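2-dehydropantoate 2-reductase (Geobacter metallireducens, PDB 3HN2) probably catalyses the NADPH-dependent reduction of ketopantoate (2-dehydropantoate) to pantoate, the second step of the pantoate branch of pantothenate biosynthesis. Local coordinates at residues N42-F47 against G136-L141; L77-N82 against T101-L106; K186-I191 against E223-A228. One frame throughout, in Å; residues are numbered along the deposited sequence.

Contact 1: N42-F47 against G136-L141; sequences NGLKVF and GEVHHL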
ATOM      1  N   ASN A  42      -0.283 -25.734 -24.590  1.00 89.33           N
ATOM      2  CA  ASN A  42       0.840 -24.802 -24.455  1.00 89.83           C
ATOM      3  C   ASN A  42       1.511 -24.753 -23.083  1.00 89.45           C
ATOM      4  O   ASN A  42       2.721 -24.536 -22.988  1.00 90.92           O
ATOM      5  CB  ASN A  42       0.408 -23.389 -24.860  1.00 89.76           C
ATOM      6  CG  ASN A  42       0.605 -23.119 -26.338  1.00 91.34           C
ATOM      7  OD1 ASN A  42      -0.359 -22.882 -27.067  1.00 93.11           O
ATOM      8  ND2 ASN A  42       1.858 -23.151 -26.791  1.00 85.39           N
ATOM      9  N   GLY A  43       0.725 -24.956 -22.030  1.00 88.08           N
ATOM     10  CA  GLY A  43       1.171 -24.679 -20.666  1.00 85.42           C
ATOM     11  C   GLY A  43       0.675 -23.302 -20.269  1.00 86.16           C
ATOM     12  O   GLY A  43       0.071 -22.598 -21.085  1.00 86.12           O
ATOM     13  N   LEU A  44       0.919 -22.908 -19.022  1.00 84.87           N
ATOM     14  CA  LEU A  44       0.474 -21.593 -18.556  1.00 84.40           C
ATOM     15  C   LEU A  44       1.613 -20.585 -18.394  1.00 82.56           C
ATOM     16  O   LEU A  44       2.731 -20.941 -18.012  1.00 84.20           O
ATOM     17  CB  LEU A  44      -0.393 -21.696 -17.291  1.00 85.27           C
ATOM     18  CG  LEU A  44       0.135 -22.292 -15.983  1.00 82.38           C
ATOM     19  CD1 LEU A  44       0.581 -21.206 -15.028  1.00 82.07           C
ATOM     20  CD2 LEU A  44      -0.933 -23.152 -15.336  1.00 87.15           C
ATOM     21  N   LYS A  45       1.308 -19.327 -18.700  1.00 79.19           N
ATOM     22  CA  LYS A  45       2.263 -18.234 -18.590  1.00 76.74           C
ATOM     23  C   LYS A  45       1.921 -17.373 -17.385  1.00 73.63           C
ATOM     24  O   LYS A  45       0.784 -16.922 -17.241  1.00 76.70           O
ATOM     25  CB  LYS A  45       2.246 -17.367 -19.854  1.00 78.26           C
ATOM     26  CG  LYS A  45       2.473 -18.119 -21.155  1.00 84.12           C
ATOM     27  CD  LYS A  45       2.955 -17.170 -22.240  1.00 91.00           C
ATOM     28  CE  LYS A  45       3.573 -17.923 -23.404  1.00 94.12           C
ATOM     29  NZ  LYS A  45       4.320 -17.012 -24.313  1.00 86.08           N
ATOM     30  N   VAL A  46       2.902 -17.151 -16.516  1.00 68.49           N
ATOM     31  CA  VAL A  46       2.716 -16.267 -15.369  1.00 60.91           C
ATOM     32  C   VAL A  46       3.459 -14.962 -15.606  1.00 55.11           C
ATOM     33  O   VAL A  46       4.676 -14.947 -15.777  1.00 51.30           O
ATOM     34  CB  VAL A  46       3.176 -16.915 -14.038  1.00 59.39           C
ATOM     35  CG1 VAL A  46       3.061 -15.931 -12.879  1.00 46.23           C
ATOM     36  CG2 VAL A  46       2.355 -18.150 -13.740  1.00 62.72           C
ATOM     37  N   PHE A  47       2.707 -13.870 -15.632  1.00 54.40           N
ATOM     38  CA  PHE A  47       3.284 -12.542 -15.728  1.00 55.73           C
ATOM     39  C   PHE A  47       3.250 -11.907 -14.347  1.00 58.25           C
ATOM     40  O   PHE A  47       2.200 -11.838 -13.714  1.00 58.42           O
ATOM     41  CB  PHE A  47       2.534 -11.693 -16.759  1.00 50.86           C
ATOM     42  CG  PHE A  47       2.445 -12.334 -18.116  1.00 53.78           C
ATOM     43  CD1 PHE A  47       1.269 -12.946 -18.534  1.00 66.25           C
ATOM     44  CD2 PHE A  47       3.544 -12.344 -18.971  1.00 59.12           C
ATOM     45  CE1 PHE A  47       1.186 -13.551 -19.787  1.00 70.64           C
ATOM     46  CE2 PHE A  47       3.470 -12.945 -20.226  1.00 60.03           C
ATOM     47  CZ  PHE A  47       2.288 -13.548 -20.633  1.00 66.19           C
ATOM     48  N   GLY A 136      -5.099 -19.540 -19.615  1.00 79.92           N
ATOM     49  CA  GLY A 136      -3.753 -20.026 -19.330  1.00 78.53           C
ATOM     50  C   GLY A 136      -2.753 -18.899 -19.154  1.00 78.99           C
ATOM     51  O   GLY A 136      -1.561 -19.075 -19.405  1.00 79.99           O
ATOM     52  N   GLU A 137      -3.244 -17.733 -18.740  1.00 78.28           N
ATOM     53  CA  GLU A 137      -2.386 -16.588 -18.441  1.00 76.84           C
ATOM     54  C   GLU A 137      -2.756 -15.968 -17.097  1.00 76.90           C
ATOM     55  O   GLU A 137      -3.877 -15.485 -16.903  1.00 78.80           O
ATOM     56  CB  GLU A 137      -2.436 -15.542 -19.562  1.00 76.39           C
ATOM     57  CG  GLU A 137      -1.645 -15.926 -20.814  1.00 77.17           C
ATOM     58  CD  GLU A 137      -1.543 -14.805 -21.840  1.00 79.33           C
ATOM     59  OE1 GLU A 137      -2.046 -13.689 -21.584  1.00 78.46           O
ATOM     60  OE2 GLU A 137      -0.947 -15.046 -22.912  1.00 81.95           O
ATOM     61  N   VAL A 138      -1.802 -16.004 -16.170  1.00 73.75           N
ATOM     62  CA  VAL A 138      -1.979 -15.461 -14.827  1.00 71.41           C
ATOM     63  C   VAL A 138      -1.182 -14.169 -14.700  1.00 67.32           C
ATOM     64  O   VAL A 138       0.005 -14.137 -15.028  1.00 64.94           O
ATOM     65  CB  VAL A 138      -1.480 -16.452 -13.749  1.00 73.37           C
ATOM     66  CG1 VAL A 138      -2.036 -16.087 -12.379  1.00 74.15           C
ATOM     67  CG2 VAL A 138      -1.852 -17.878 -14.113  1.00 78.79           C
ATOM     68  N   HIS A 139      -1.833 -13.108 -14.229  1.00 69.59           N
ATOM     69  CA  HIS A 139      -1.157 -11.828 -13.997  1.00 72.96           C
ATOM     70  C   HIS A 139      -1.089 -11.527 -12.503  1.00 69.60           C
ATOM     71  O   HIS A 139      -2.110 -11.541 -11.819  1.00 70.19           O
ATOM     72  CB  HIS A 139      -1.852 -10.682 -14.744  1.00 71.48           C
ATOM     73  CG  HIS A 139      -1.729 -10.760 -16.235  1.00 75.83           C
ATOM     74  ND1 HIS A 139      -2.263 -11.791 -16.977  1.00 69.30           N
ATOM     75  CD2 HIS A 139      -1.148  -9.921 -17.125  1.00 83.62           C
ATOM     76  CE1 HIS A 139      -2.005 -11.592 -18.256  1.00 74.06           C
ATOM     77  NE2 HIS A 139      -1.331 -10.463 -18.374  1.00 79.26           N
ATOM     78  N   HIS A 140       0.121 -11.275 -12.009  1.00 64.47           N
ATOM     79  CA  HIS A 140       0.357 -10.961 -10.600  1.00 60.43           C
ATOM     80  C   HIS A 140       0.831  -9.521 -10.469  1.00 57.17           C
ATOM     81  O   HIS A 140       1.953  -9.187 -10.853  1.00 62.98           O
ATOM     82  CB  HIS A 140       1.372 -11.942 -10.003  1.00 59.36           C
ATOM     83  CG  HIS A 140       2.021 -11.469  -8.736  1.00 59.10           C
ATOM     84  ND1 HIS A 140       3.378 -11.252  -8.633  1.00 49.87           N
ATOM     85  CD2 HIS A 140       1.499 -11.169  -7.522  1.00 47.20           C
ATOM     86  CE1 HIS A 140       3.666 -10.846  -7.409  1.00 45.54           C
ATOM     87  NE2 HIS A 140       2.543 -10.785  -6.716  1.00 46.28           N
ATOM     88  N   LEU A 141      -0.037  -8.674  -9.921  1.00 55.84           N
ATOM     89  CA  LEU A 141       0.194  -7.227  -9.902  1.00 61.82           C
ATOM     90  C   LEU A 141       0.833  -6.722  -8.609  1.00 58.28           C
ATOM     91  O   LEU A 141       1.357  -5.605  -8.570  1.00 61.47           O
ATOM     92  CB  LEU A 141      -1.110  -6.465 -10.182  1.00 60.77           C
ATOM     93  CG  LEU A 141      -1.991  -6.895 -11.364  1.00 67.08           C
ATOM     94  CD1 LEU A 141      -3.235  -6.014 -11.438  1.00 66.36           C
ATOM     95  CD2 LEU A 141      -1.231  -6.884 -12.696  1.00 58.09           C
TER
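The rings of Phe47 and His139 lie side by side on one face of a parallel strand pair, their planes 43° apart. CD1 of Phe47 sits over one face of the imidazole, toward its rim, 3.6 Å from CE1 of His139. At the edge of the phenyl ring, near its plane, CE1 of Phe47 meets CD of Glu137 at 3.6 Å, the carboxylate turned almost perpendicular to the ring. The opposite face of the strand pair carries Val46 and Val138, with CG2 of Val46 4.2 Å from CB of Val138, and CD1 of Leu44 reaches CG2 of Val138. Four nearly straight backbone bonds set this register. Lys45 N donates to Gly136 O and Phe47 N to Val138 O, while Lys45 O receives Val138 N and Phe47 O receives His140 N at 2.7 Å. Gly43 and Gly136 both have positive phi, and at either a CB would collide with the preceding carbonyl oxygen. Beyond the pair, His140 NE2 bonds to Ala143 O and its ring stacks on Tyr16. Strand 44-48 is central in a three-stranded sheet, between antiparallel strand 53-55 and parallel strand 137-140, and helix 14-23 packs Leu15 and Tyr16 against Val138 and Ala19 against Val46.

Contact 2: L77-N82 against T101-L106; sequences LKTFAN and TLQNGL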
ATOM      1  N   LEU A  77     -11.190 -22.287  -5.001  1.00 56.64           N
ATOM      2  CA  LEU A  77     -12.523 -22.130  -5.588  1.00 58.64           C
ATOM      3  C   LEU A  77     -13.179 -20.815  -5.208  1.00 60.65           C
ATOM      4  O   LEU A  77     -12.952 -20.289  -4.121  1.00 68.87           O
ATOM      5  CB  LEU A  77     -13.450 -23.257  -5.119  1.00 57.59           C
ATOM      6  CG  LEU A  77     -13.481 -24.633  -5.782  1.00 60.07           C
ATOM      7  CD1 LEU A  77     -14.236 -25.598  -4.885  1.00 53.27           C
ATOM      8  CD2 LEU A  77     -14.110 -24.586  -7.171  1.00 43.03           C
ATOM      9  N   LYS A  78     -13.993 -20.287  -6.113  1.00 61.56           N
ATOM     10  CA  LYS A  78     -14.886 -19.199  -5.766  1.00 58.57           C
ATOM     11  C   LYS A  78     -15.996 -19.779  -4.896  1.00 60.41           C
ATOM     12  O   LYS A  78     -16.485 -20.879  -5.161  1.00 61.54           O
ATOM     13  CB  LYS A  78     -15.435 -18.523  -7.018  1.00 50.27           C
ATOM     14  CG  LYS A  78     -14.787 -17.178  -7.330  1.00 52.73           C
ATOM     15  CD  LYS A  78     -13.334 -17.310  -7.773  1.00 61.56           C
ATOM     16  CE  LYS A  78     -12.490 -16.141  -7.272  1.00 75.73           C
ATOM     17  NZ  LYS A  78     -12.976 -14.816  -7.761  1.00 78.72           N
ATOM     18  N   THR A  79     -16.375 -19.037  -3.857  1.00 62.27           N
ATOM     19  CA  THR A  79     -17.195 -19.570  -2.759  1.00 60.20           C
ATOM     20  C   THR A  79     -18.657 -19.873  -3.095  1.00 58.74           C
ATOM     21  O   THR A  79     -19.356 -20.500  -2.302  1.00 62.20           O
ATOM     22  CB  THR A  79     -17.130 -18.663  -1.515  1.00 60.25           C
ATOM     23  OG1 THR A  79     -17.385 -17.302  -1.893  1.00 70.83           O
ATOM     24  CG2 THR A  79     -15.760 -18.756  -0.861  1.00 64.25           C
ATOM     25  N   PHE A  80     -19.117 -19.441  -4.267  1.00 59.94           N
ATOM     26  CA  PHE A  80     -20.449 -19.818  -4.743  1.00 59.00           C
ATOM     27  C   PHE A  80     -20.493 -21.241  -5.325  1.00 58.23           C
ATOM     28  O   PHE A  80     -21.573 -21.785  -5.568  1.00 58.47           O
ATOM     29  CB  PHE A  80     -21.023 -18.787  -5.726  1.00 53.51           C
ATOM     30  CG  PHE A  80     -20.037 -18.275  -6.737  1.00 53.35           C
ATOM     31  CD1 PHE A  80     -19.456 -17.019  -6.580  1.00 69.25           C
ATOM     32  CD2 PHE A  80     -19.720 -19.024  -7.867  1.00 60.61           C
ATOM     33  CE1 PHE A  80     -18.554 -16.526  -7.520  1.00 64.98           C
ATOM     34  CE2 PHE A  80     -18.820 -18.543  -8.814  1.00 61.69           C
ATOM     35  CZ  PHE A  80     -18.240 -17.287  -8.643  1.00 65.07           C
ATOM     36  N   ALA A  81     -19.315 -21.827  -5.535  1.00 56.23           N
ATOM     37  CA  ALA A  81     -19.181 -23.215  -5.970  1.00 50.81           C
ATOM     38  C   ALA A  81     -18.936 -24.165  -4.794  1.00 49.71           C
ATOM     39  O   ALA A  81     -18.512 -25.301  -4.994  1.00 52.74           O
ATOM     40  CB  ALA A  81     -18.059 -23.337  -6.990  1.00 47.58           C
ATOM     41  N   ASN A  82     -19.221 -23.704  -3.578  1.00 49.74           N
ATOM     42  CA  ASN A  82     -18.965 -24.484  -2.363  1.00 53.92           C
ATOM     43  C   ASN A  82     -19.878 -25.702  -2.172  1.00 61.42           C
ATOM     44  O   ASN A  82     -19.569 -26.592  -1.381  1.00 64.51           O
ATOM     45  CB  ASN A  82     -18.987 -23.586  -1.118  1.00 48.10           C
ATOM     46  CG  ASN A  82     -17.641 -22.906  -0.847  1.00 55.68           C
ATOM     47  OD1 ASN A  82     -16.696 -23.013  -1.633  1.00 56.67           O
ATOM     48  ND2 ASN A  82     -17.552 -22.211   0.282  1.00 34.66           N
ATOM     49  N   THR A 101      -7.544 -24.221   2.562  1.00 29.48           N
ATOM     50  CA  THR A 101      -8.469 -23.277   1.952  1.00 31.94           C
ATOM     51  C   THR A 101      -7.879 -21.844   1.901  1.00 35.06           C
ATOM     52  O   THR A 101      -7.368 -21.324   2.901  1.00 29.78           O
ATOM     53  CB  THR A 101      -9.873 -23.372   2.611  1.00 22.77           C
ATOM     54  OG1 THR A 101     -10.871 -22.889   1.710  1.00 47.85           O
ATOM     55  CG2 THR A 101      -9.953 -22.628   3.923  1.00 38.08           C
ATOM     56  N   LEU A 102      -7.917 -21.239   0.717  1.00 38.57           N
ATOM     57  CA  LEU A 102      -7.357 -19.896   0.502  1.00 46.48           C
ATOM     58  C   LEU A 102      -8.396 -18.910  -0.014  1.00 48.31           C
ATOM     59  O   LEU A 102      -8.076 -17.768  -0.351  1.00 48.42           O
ATOM     60  CB  LEU A 102      -6.191 -19.952  -0.485  1.00 47.06           C
ATOM     61  CG  LEU A 102      -4.809 -20.405  -0.023  1.00 50.53           C
ATOM     62  CD1 LEU A 102      -3.921 -20.595  -1.229  1.00 49.52           C
ATOM     63  CD2 LEU A 102      -4.195 -19.404   0.925  1.00 39.55           C
ATOM     64  N   GLN A 103      -9.642 -19.364  -0.065  1.00 49.60           N
ATOM     65  CA  GLN A 103     -10.750 -18.574  -0.582  1.00 43.79           C
ATOM     66  C   GLN A 103     -11.210 -17.503   0.395  1.00 40.60           C
ATOM     67  O   GLN A 103     -10.757 -17.448   1.534  1.00 38.77           O
ATOM     68  CB  GLN A 103     -11.903 -19.494  -0.989  1.00 47.40           C
ATOM     69  CG  GLN A 103     -11.649 -20.956  -0.635  1.00 49.94           C
ATOM     70  CD  GLN A 103     -12.875 -21.833  -0.758  1.00 45.48           C
ATOM     71  OE1 GLN A 103     -13.293 -22.460   0.210  1.00 70.53           O
ATOM     72  NE2 GLN A 103     -13.458 -21.884  -1.949  1.00 34.15           N
ATOM     73  N   ASN A 104     -12.119 -16.651  -0.066  1.00 52.71           N
ATOM     74  CA  ASN A 104     -12.506 -15.450   0.668  1.00 52.52           C
ATOM     75  C   ASN A 104     -13.710 -15.625   1.586  1.00 51.57           C
ATOM     76  O   ASN A 104     -14.581 -16.456   1.340  1.00 55.23           O
ATOM     77  CB  ASN A 104     -12.759 -14.301  -0.313  1.00 52.96           C
ATOM     78  CG  ASN A 104     -11.505 -13.874  -1.045  1.00 54.94           C
ATOM     79  OD1 ASN A 104     -10.394 -14.283  -0.696  1.00 51.64           O
ATOM     80  ND2 ASN A 104     -11.675 -13.043  -2.066  1.00 53.82           N
ATOM     81  N   GLY A 105     -13.744 -14.822   2.645  1.00 49.44           N
ATOM     82  CA  GLY A 105     -14.875 -14.786   3.552  1.00 44.56           C
ATOM     83  C   GLY A 105     -14.789 -15.856   4.610  1.00 50.03           C
ATOM     84  O   GLY A 105     -13.703 -16.310   4.960  1.00 56.28           O
ATOM     85  N   LEU A 106     -15.949 -16.268   5.105  1.00 50.20           N
ATOM     86  CA  LEU A 106     -16.023 -17.213   6.198  1.00 47.22           C
ATOM     87  C   LEU A 106     -16.702 -18.516   5.811  1.00 52.66           C
ATOM     88  O   LEU A 106     -17.125 -18.700   4.666  1.00 60.06           O
ATOM     89  CB  LEU A 106     -16.801 -16.599   7.349  1.00 48.33           C
ATOM     90  CG  LEU A 106     -16.255 -15.408   8.113  1.00  8.09           C
ATOM     91  CD1 LEU A 106     -17.244 -15.091   9.224  1.00  5.94           C
ATOM     92  CD2 LEU A 106     -14.871 -15.640   8.691  1.00  9.97           C
TER
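Two loops that follow neighbouring parallel strands, 72-75 and 98-101, meet here in the Rossmann-type domain, at the C-terminal ends of the strands, the side on which such folds bind their dinucleotide. Gln103 connects the two loops. Its CB lies 3.9 Å from CG2 of Thr79 and 3.4 Å from Leu77 O. CG is nearly eclipsed with the backbone N (chi1 5°). From CG the chain runs extended, chi2 168°, carrying CG and CD past the same carbonyl oxygen. At the tip, OE1 is hydrogen-bonded to Tyr85 OH, which would help to fix the rotation of the amide. NE2 points to the other loop, where it also touches CB of Leu77 and gives a weak bond to OD1 of Asn82, met tip to tip with the amide planes 46° apart; ND2 of Asn82 is bonded to Asn108. Alongside, the methyl CG2 of Thr79 comes 3.4 Å from Asn104 O, while its hydroxyl is hydrogen-bonded to Glu270. The shortest polar contact across the loops is the hydrogen bond from NE2 of Gln103 to Leu77 O, 2.7 Å, with the donor well above the carbonyl plane although the oxygen lies close to the plane of the Gln103 amide.

Contact 3: K186-I191 against E223-A228; sequences KLVWNI and EVIAGA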
ATOM      1  N   LYS A 186      -9.028  -9.683   7.760  1.00 55.71           N
ATOM      2  CA  LYS A 186      -9.113  -9.438   6.320  1.00 53.53           C
ATOM      3  C   LYS A 186     -10.501  -8.967   5.904  1.00 54.89           C
ATOM      4  O   LYS A 186     -10.646  -8.276   4.895  1.00 59.86           O
ATOM      5  CB  LYS A 186      -8.726 -10.679   5.516  1.00 51.87           C
ATOM      6  CG  LYS A 186      -8.123 -10.333   4.164  1.00 58.15           C
ATOM      7  CD  LYS A 186      -8.403 -11.391   3.117  1.00 77.22           C
ATOM      8  CE  LYS A 186      -8.041 -10.877   1.734  1.00 79.73           C
ATOM      9  NZ  LYS A 186      -8.171 -11.924   0.683  1.00 82.16           N
ATOM     10  N   LEU A 187     -11.514  -9.351   6.684  1.00 53.82           N
ATOM     11  CA  LEU A 187     -12.894  -8.897   6.482  1.00 42.56           C
ATOM     12  C   LEU A 187     -13.045  -7.399   6.725  1.00 40.79           C
ATOM     13  O   LEU A 187     -13.899  -6.757   6.117  1.00 46.45           O
ATOM     14  CB  LEU A 187     -13.864  -9.686   7.377  1.00 31.12           C
ATOM     15  CG  LEU A 187     -14.803 -10.747   6.778  1.00 37.04           C
ATOM     16  CD1 LEU A 187     -14.434 -11.187   5.354  1.00 11.10           C
ATOM     17  CD2 LEU A 187     -14.938 -11.972   7.708  1.00 31.81           C
ATOM     18  N   VAL A 188     -12.212  -6.853   7.611  1.00 42.88           N
ATOM     19  CA  VAL A 188     -12.157  -5.415   7.862  1.00 44.41           C
ATOM     20  C   VAL A 188     -11.770  -4.643   6.594  1.00 46.31           C
ATOM     21  O   VAL A 188     -12.192  -3.506   6.405  1.00 39.88           O
ATOM     22  CB  VAL A 188     -11.207  -5.070   9.038  1.00 44.24           C
ATOM     23  CG1 VAL A 188     -11.005  -3.545   9.182  1.00 54.82           C
ATOM     24  CG2 VAL A 188     -11.757  -5.624  10.327  1.00 26.27           C
ATOM     25  N   TRP A 189     -10.996  -5.282   5.720  1.00 45.35           N
ATOM     26  CA  TRP A 189     -10.632  -4.676   4.447  1.00 45.33           C
ATOM     27  C   TRP A 189     -11.612  -5.039   3.336  1.00 47.04           C
ATOM     28  O   TRP A 189     -12.011  -4.167   2.539  1.00 34.55           O
ATOM     29  CB  TRP A 189      -9.210  -5.070   4.028  1.00 38.71           C
ATOM     30  CG  TRP A 189      -8.730  -4.218   2.912  1.00 43.96           C
ATOM     31  CD1 TRP A 189      -8.080  -3.015   3.019  1.00 32.31           C
ATOM     32  CD2 TRP A 189      -8.898  -4.462   1.510  1.00 45.86           C
ATOM     33  NE1 TRP A 189      -7.814  -2.516   1.770  1.00 22.24           N
ATOM     34  CE2 TRP A 189      -8.314  -3.369   0.824  1.00 24.96           C
ATOM     35  CE3 TRP A 189      -9.480  -5.500   0.767  1.00 22.40           C
ATOM     36  CZ2 TRP A 189      -8.291  -3.287  -0.571  1.00 21.40           C
ATOM     37  CZ3 TRP A 189      -9.467  -5.418  -0.631  1.00 26.30           C
ATOM     38  CH2 TRP A 189      -8.874  -4.314  -1.282  1.00 48.16           C
ATOM     39  N   ASN A 190     -11.965  -6.328   3.276  1.00 29.97           N
ATOM     40  CA  ASN A 190     -12.752  -6.889   2.174  1.00 27.07           C
ATOM     41  C   ASN A 190     -14.182  -6.393   2.113  1.00 31.62           C
ATOM     42  O   ASN A 190     -14.787  -6.391   1.050  1.00 44.90           O
ATOM     43  CB  ASN A 190     -12.778  -8.427   2.248  1.00 44.66           C
ATOM     44  CG  ASN A 190     -11.753  -9.088   1.335  1.00 53.90           C
ATOM     45  OD1 ASN A 190     -10.851  -8.436   0.794  1.00 41.96           O
ATOM     46  ND2 ASN A 190     -11.885 -10.399   1.168  1.00 64.40           N
ATOM     47  N   ILE A 191     -14.737  -5.998   3.252  1.00 28.64           N
ATOM     48  CA  ILE A 191     -16.132  -5.580   3.275  1.00 28.24           C
ATOM     49  C   ILE A 191     -16.344  -4.157   2.711  1.00 33.21           C
ATOM     50  O   ILE A 191     -17.090  -4.027   1.739  1.00 30.45           O
ATOM     51  CB  ILE A 191     -16.838  -5.898   4.626  1.00 28.51           C
ATOM     52  CG1 ILE A 191     -17.037  -7.421   4.746  1.00 40.41           C
ATOM     53  CG2 ILE A 191     -18.175  -5.182   4.731  1.00 36.42           C
ATOM     54  CD1 ILE A 191     -17.669  -7.898   6.044  1.00 25.98           C
ATOM     55  N   GLU A 223     -17.948  -1.782  12.397  1.00 34.27           N
ATOM     56  CA  GLU A 223     -19.010  -2.764  12.557  1.00 50.43           C
ATOM     57  C   GLU A 223     -18.458  -4.174  12.452  1.00 49.14           C
ATOM     58  O   GLU A 223     -18.779  -5.026  13.274  1.00 52.08           O
ATOM     59  CB  GLU A 223     -20.104  -2.554  11.509  1.00 55.80           C
ATOM     60  CG  GLU A 223     -20.971  -1.328  11.742  1.00 57.38           C
ATOM     61  CD  GLU A 223     -22.105  -1.204  10.738  1.00 70.41           C
ATOM     62  OE1 GLU A 223     -22.383  -2.174   9.994  1.00 63.38           O
ATOM     63  OE2 GLU A 223     -22.725  -0.120  10.699  1.00 84.63           O
ATOM     64  N   VAL A 224     -17.619  -4.390  11.438  1.00 50.07           N
ATOM     65  CA  VAL A 224     -16.914  -5.651  11.209  1.00 43.58           C
ATOM     66  C   VAL A 224     -16.049  -6.032  12.412  1.00 47.37           C
ATOM     67  O   VAL A 224     -16.022  -7.200  12.816  1.00 53.28           O
ATOM     68  CB  VAL A 224     -16.050  -5.581   9.922  1.00 46.49           C
ATOM     69  CG1 VAL A 224     -15.328  -6.889   9.660  1.00 40.74           C
ATOM     70  CG2 VAL A 224     -16.911  -5.221   8.719  1.00 56.98           C
ATOM     71  N   ILE A 225     -15.368  -5.039  12.981  1.00 41.74           N
ATOM     72  CA  ILE A 225     -14.583  -5.206  14.207  1.00 42.43           C
ATOM     73  C   ILE A 225     -15.471  -5.599  15.402  1.00 46.94           C
ATOM     74  O   ILE A 225     -15.127  -6.519  16.160  1.00 51.37           O
ATOM     75  CB  ILE A 225     -13.742  -3.938  14.512  1.00 39.95           C
ATOM     76  CG1 ILE A 225     -12.573  -3.828  13.530  1.00 35.60           C
ATOM     77  CG2 ILE A 225     -13.195  -3.957  15.932  1.00 37.60           C
ATOM     78  CD1 ILE A 225     -11.914  -2.446  13.496  1.00 48.67           C
ATOM     79  N   ALA A 226     -16.618  -4.931  15.540  1.00 38.77           N
ATOM     80  CA  ALA A 226     -17.577  -5.229  16.607  1.00 43.95           C
ATOM     81  C   ALA A 226     -18.164  -6.640  16.476  1.00 51.68           C
ATOM     82  O   ALA A 226     -18.390  -7.332  17.476  1.00 53.35           O
ATOM     83  CB  ALA A 226     -18.674  -4.205  16.629  1.00 38.71           C
ATOM     84  N   GLY A 227     -18.388  -7.059  15.234  1.00 53.02           N
ATOM     85  CA  GLY A 227     -18.844  -8.407  14.936  1.00 52.50           C
ATOM     86  C   GLY A 227     -17.740  -9.427  15.119  1.00 60.66           C
ATOM     87  O   GLY A 227     -18.012 -10.606  15.342  1.00 69.31           O
ATOM     88  N   ALA A 228     -16.493  -8.970  15.025  1.00 62.57           N
ATOM     89  CA  ALA A 228     -15.334  -9.835  15.224  1.00 56.96           C
ATOM     90  C   ALA A 228     -15.049 -10.059  16.702  1.00 54.93           C
ATOM     91  O   ALA A 228     -14.780 -11.177  17.118  1.00 60.38           O
ATOM     92  CB  ALA A 228     -14.114  -9.249  14.548  1.00 57.35           C
TER
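Segments 186-191 and 223-228 are helical turns that run roughly antiparallel, their axes 9.2 Å apart at closest approach and 148° between directions. They belong to helices 179-200 and 211-229 of the all-helical C-terminal domain, which is related to the 6-phosphogluconate dehydrogenase C-terminal fold. No hydrogen bond crosses the interface, and the contact is made by branched aliphatic side chains, all buried. Val224 is central. It points toward the opposite helix with CG1 anti to the backbone N, and its two methyls serve different neighbours. CG1 rests against the backbone between Leu187 and Val188, 3.7 Å from Val188 N, and also touches CB of Leu187 and CG2 of Val188. CG2 of Val224 turns to the next helical turn, where it lies 3.9 Å from CD1 of Ile191 and close to CB of the same residue. An alanine in place of Val224 would remove both methyls and would probably loosen the packing against the Leu187-Val188 backbone and Ile191, since these contacts are made by CG1 and CG2 themselves. Ile225 joins from the flank: its CB is set off to one side, but the side chain bends back toward the partner helix. Trp184, earlier in helix 179-200, also touches Val224; from outside the pair, Ile274 and Phe275 of helix 271-284 lie on Ile191, and Tyr241 and Val242 of helix 241-249 cover Val188 and Ile225 respectively. CG2 of Val188 is shared between two residues of the facing helix, meeting CG1 of Val224 and, also at 3.8 Å, CG1 of Ile225.

Contacts 1 and 2 belong to the N-terminal, Rossmann-type domain, and contact 3 to the helical C-terminal domain. Contact 2 falls within the chain interval spanned by contact 1, yet their centres are 21 Å apart. Contacts 1 and 3 lie on opposite sides of the chain's centre, 32 Å between centres. The 101-106 loop of contact 2 touches contact 3, whose centre is about 17 Å from that of contact 2: Leu106 CG meets Leu187 CD2 at 3.7 Å, and Asn104 packs on Lys186 and Asn190. Leu77 touches the probable GxGxxG turn and Val138 lies near it, consistent with NADPH binding on this side. As in other ketopantoate reductases, the cleft between the domains, beside contact 2, is probably the active-site region.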